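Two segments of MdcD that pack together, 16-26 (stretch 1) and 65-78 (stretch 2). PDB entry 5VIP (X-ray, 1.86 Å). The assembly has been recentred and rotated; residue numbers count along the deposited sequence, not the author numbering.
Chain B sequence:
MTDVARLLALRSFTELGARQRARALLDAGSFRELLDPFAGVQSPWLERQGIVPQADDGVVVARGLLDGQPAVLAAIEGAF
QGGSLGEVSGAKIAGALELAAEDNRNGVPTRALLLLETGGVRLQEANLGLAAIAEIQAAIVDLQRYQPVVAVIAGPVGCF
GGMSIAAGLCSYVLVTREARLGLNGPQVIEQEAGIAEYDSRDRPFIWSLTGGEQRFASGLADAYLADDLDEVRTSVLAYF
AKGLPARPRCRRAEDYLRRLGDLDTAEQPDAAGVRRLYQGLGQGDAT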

# COMPACT_ATOMS: atom_id res chain seq x y z
N LEU B 16 15.97 18.23 -13.09
CA LEU B 16 14.68 18.89 -13.33
C LEU B 16 13.77 18.79 -12.11
O LEU B 16 13.82 17.79 -11.38
CB LEU B 16 13.98 18.28 -14.54
CG LEU B 16 14.75 18.30 -15.86
CD1 LEU B 16 13.94 17.68 -16.99
CD2 LEU B 16 15.13 19.72 -16.21
N GLY B 17 12.95 19.82 -11.89
CA GLY B 17 11.95 19.76 -10.84
C GLY B 17 10.82 18.88 -11.36
O GLY B 17 10.82 18.52 -12.54
N ALA B 18 9.86 18.56 -10.50
CA ALA B 18 8.78 17.64 -10.86
C ALA B 18 7.96 18.13 -12.05
O ALA B 18 7.61 17.35 -12.93
CB ALA B 18 7.86 17.41 -9.67
N ARG B 19 7.65 19.42 -12.08
CA ARG B 19 6.82 19.98 -13.14
C ARG B 19 7.59 19.97 -14.47
O ARG B 19 7.04 19.66 -15.52
CB ARG B 19 6.35 21.40 -12.76
CG ARG B 19 5.35 22.02 -13.73
CD ARG B 19 4.78 23.35 -13.18
NE ARG B 19 3.72 23.12 -12.21
CZ ARG B 19 3.87 23.20 -10.89
NH1 ARG B 19 5.06 23.50 -10.37
NH2 ARG B 19 2.84 22.97 -10.09
N GLN B 20 8.88 20.28 -14.41
CA GLN B 20 9.70 20.20 -15.60
C GLN B 20 9.85 18.77 -16.10
O GLN B 20 9.85 18.53 -17.30
CB GLN B 20 11.08 20.78 -15.34
CG GLN B 20 11.08 22.27 -15.05
CD GLN B 20 12.43 22.71 -14.55
OE1 GLN B 20 13.02 22.07 -13.67
NE2 GLN B 20 12.94 23.81 -15.10
N ARG B 21 10.00 17.83 -15.18
CA ARG B 21 10.08 16.41 -15.59
C ARG B 21 8.81 16.01 -16.34
O ARG B 21 8.87 15.33 -17.37
CB ARG B 21 10.29 15.51 -14.37
CG ARG B 21 11.66 15.66 -13.72
CD ARG B 21 11.77 14.79 -12.46
NE ARG B 21 12.98 15.11 -11.72
CZ ARG B 21 13.54 14.32 -10.80
NH1 ARG B 21 13.01 13.14 -10.51
NH2 ARG B 21 14.65 14.71 -10.19
N ALA B 22 7.67 16.44 -15.83
CA ALA B 22 6.38 16.08 -16.42
C ALA B 22 6.24 16.66 -17.82
O ALA B 22 5.82 15.98 -18.76
CB ALA B 22 5.23 16.54 -15.53
N ARG B 23 6.61 17.92 -17.97
CA ARG B 23 6.55 18.59 -19.27
C ARG B 23 7.52 17.96 -20.26
O ARG B 23 7.23 17.84 -21.45
CB ARG B 23 6.86 20.08 -19.09
CG ARG B 23 6.88 20.90 -20.38
CD ARG B 23 7.24 22.36 -20.06
NE ARG B 23 6.23 22.98 -19.20
CZ ARG B 23 6.36 23.19 -17.90
NH1 ARG B 23 7.48 22.84 -17.26
NH2 ARG B 23 5.37 23.76 -17.22
N ALA B 24 8.69 17.55 -19.77
CA ALA B 24 9.72 16.97 -20.62
C ALA B 24 9.31 15.59 -21.16
O ALA B 24 9.67 15.22 -22.28
CB ALA B 24 11.03 16.87 -19.86
N LEU B 25 8.54 14.85 -20.38
CA LEU B 25 8.22 13.47 -20.77
C LEU B 25 7.01 13.37 -21.72
O LEU B 25 6.99 12.52 -22.61
CB LEU B 25 7.99 12.59 -19.54
CG LEU B 25 9.22 12.29 -18.69
CD1 LEU B 25 8.84 11.46 -17.45
CD2 LEU B 25 10.30 11.56 -19.51
N LEU B 26 6.01 14.24 -21.52
CA LEU B 26 4.79 14.22 -22.34
C LEU B 26 5.09 14.80 -23.72
O LEU B 26 5.99 15.63 -23.85
CB LEU B 26 3.67 14.99 -21.65
CG LEU B 26 3.05 14.30 -20.43
CD1 LEU B 26 2.16 15.24 -19.61
CD2 LEU B 26 2.26 13.10 -20.88
N LEU B 65 -0.16 13.54 -23.98
CA LEU B 65 -0.03 12.37 -24.84
C LEU B 65 1.34 11.75 -24.63
O LEU B 65 2.32 12.45 -24.38
CB LEU B 65 -0.22 12.75 -26.32
CG LEU B 65 -1.56 13.37 -26.71
CD1 LEU B 65 -1.44 13.90 -28.16
CD2 LEU B 65 -2.67 12.34 -26.60
N LEU B 66 1.39 10.43 -24.72
CA LEU B 66 2.67 9.71 -24.72
C LEU B 66 2.73 8.91 -26.02
O LEU B 66 2.03 7.92 -26.16
CB LEU B 66 2.80 8.79 -23.49
CG LEU B 66 3.06 9.54 -22.16
CD1 LEU B 66 2.95 8.62 -20.95
CD2 LEU B 66 4.44 10.22 -22.19
N ASP B 67 3.54 9.39 -26.96
CA ASP B 67 3.59 8.83 -28.32
C ASP B 67 2.20 8.80 -28.96
O ASP B 67 1.80 7.80 -29.57
CB ASP B 67 4.20 7.42 -28.31
CG ASP B 67 4.82 7.04 -29.65
OD1 ASP B 67 5.16 7.93 -30.46
OD2 ASP B 67 4.98 5.82 -29.89
N GLY B 68 1.44 9.88 -28.80
CA GLY B 68 0.11 9.97 -29.37
C GLY B 68 -1.00 9.31 -28.57
O GLY B 68 -2.16 9.42 -28.94
N GLN B 69 -0.65 8.64 -27.47
CA GLN B 69 -1.62 7.91 -26.66
C GLN B 69 -2.04 8.72 -25.44
O GLN B 69 -1.21 9.39 -24.83
CB GLN B 69 -1.06 6.55 -26.23
CG GLN B 69 -0.73 5.63 -27.39
CD GLN B 69 -1.97 5.14 -28.11
OE1 GLN B 69 -2.87 4.56 -27.51
NE2 GLN B 69 -2.02 5.40 -29.39
N PRO B 70 -3.33 8.68 -25.09
CA PRO B 70 -3.83 9.46 -23.95
C PRO B 70 -3.11 9.04 -22.67
O PRO B 70 -2.86 7.85 -22.47
CB PRO B 70 -5.32 9.11 -23.89
CG PRO B 70 -5.41 7.74 -24.61
CD PRO B 70 -4.37 7.81 -25.68
N ALA B 71 -2.76 10.02 -21.84
CA ALA B 71 -1.93 9.77 -20.68
C ALA B 71 -2.24 10.73 -19.53
O ALA B 71 -2.78 11.83 -19.72
CB ALA B 71 -0.45 9.88 -21.05
N VAL B 72 -1.92 10.27 -18.32
CA VAL B 72 -1.93 11.13 -17.15
C VAL B 72 -0.61 10.87 -16.43
O VAL B 72 -0.09 9.75 -16.44
CB VAL B 72 -3.14 10.85 -16.23
CG1 VAL B 72 -3.13 9.41 -15.72
CG2 VAL B 72 -3.18 11.86 -15.04
N LEU B 73 -0.06 11.91 -15.85
CA LEU B 73 1.24 11.84 -15.21
C LEU B 73 1.07 12.43 -13.82
O LEU B 73 0.52 13.52 -13.69
CB LEU B 73 2.28 12.62 -16.04
CG LEU B 73 3.77 12.42 -15.82
CD1 LEU B 73 4.55 12.88 -17.05
CD2 LEU B 73 4.23 13.18 -14.59
N ALA B 74 1.48 11.71 -12.78
CA ALA B 74 1.55 12.30 -11.46
C ALA B 74 3.00 12.33 -11.04
O ALA B 74 3.67 11.30 -11.06
CB ALA B 74 0.68 11.52 -10.44
N ALA B 75 3.49 13.51 -10.66
CA ALA B 75 4.88 13.68 -10.26
C ALA B 75 4.95 14.35 -8.89
O ALA B 75 4.38 15.42 -8.69
CB ALA B 75 5.64 14.50 -11.28
N ILE B 76 5.64 13.71 -7.96
CA ILE B 76 5.78 14.27 -6.62
C ILE B 76 7.03 15.13 -6.56
O ILE B 76 8.09 14.75 -7.06
CB ILE B 76 5.84 13.16 -5.55
CG1 ILE B 76 4.60 12.26 -5.68
CG2 ILE B 76 5.93 13.77 -4.15
CD1 ILE B 76 4.63 11.02 -4.81
N GLU B 77 6.88 16.32 -6.00
CA GLU B 77 8.01 17.22 -5.85
C GLU B 77 8.75 16.90 -4.55
O GLU B 77 8.32 17.30 -3.47
CB GLU B 77 7.55 18.68 -5.87
CG GLU B 77 8.69 19.69 -5.73
CD GLU B 77 9.80 19.48 -6.75
OE1 GLU B 77 9.64 19.94 -7.91
OE2 GLU B 77 10.84 18.87 -6.40
N GLY B 78 9.84 16.16 -4.68
CA GLY B 78 10.63 15.75 -3.53
C GLY B 78 11.32 16.91 -2.83
O GLY B 78 11.75 16.78 -1.68
O HOH W 1 8.08 21.16 -9.56

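This is a small apolar packing of a helix against a strand, pinned at one end by a single direct hydrogen bond from the start of the helix to a glutamate. Helix 18-25 runs nearly antiparallel to strand 69-76, at 153° between their directions, and the axes approach to 8.0 Å. The contact buries 477 Å², counted over both sides.

The polar anchor lies at the N-terminus of the helix. Gly-17 holds the N-cap position. Ala-18 N has no earlier helical carbonyl to bond to. Ala-18 N donates instead to Glu-77 OE1 at 2.9 Å, with a nearly straight angle of 170°. Glu-77 points its CA-to-CB bond sideways, but chi1 t and chi2 p bring the carboxylate back to the helix. Water 1 donates to Glu-77 OE1 at 2.6 Å and accepts from Arg-19 N at 3.1 Å. One carboxylate oxygen thus serves two backbone amides, one directly and one through water. A negative charge suits this end of a helix, where free amides gather.

Beyond the anchor, the contact is made by small and branched aliphatic side chains. Ala-18, Ala-22, Leu-25, Leu-26, Leu-66, Ala-71, Leu-73 and Ala-75 are all buried. Ala-18 and Ala-75 point toward each other's stretch and meet with CB to CB at 4.0 Å. The Ala-18 CA and Ala-75 CA atoms are 5.6 Å apart, a spacing that two methyl side chains fit. One turn on, Ala-22 again offers only a methyl. Here the strand supplies the bulk, and Leu-73 CD2 packs on Ala-22 CB at 3.6 Å.

Leu-73 is central to the apolar part. Leu-73 CD1 lies 4.3 Å from Leu-25 CB and 4.0 Å from Leu-26 CG, so the residue touches three residues of the first stretch. Strand alternation puts Ala-71, Leu-73 and Ala-75 on the face toward the first stretch, while Val-72 and Ala-74 point away.

Leu-26, the first residue to leave helical geometry, covers the other end and has the largest covered area, 93 Å². Its CA-to-CB bond points sideways, yet the end of the side chain comes nearer the second stretch. Leu-26 CD2 reaches Leu-66 CD2 at 3.8 Å, Ala-71 CB at 4.2 Å and Leu-65 O at 3.6 Å. A type I' turn from Leu-66 to Gln-69 joins the two strand segments, and Leu-26 touches both. Gly-68 takes no part in the contact, but glycine suits its backbone angles, at which a CB would be jammed against the preceding carbonyl O.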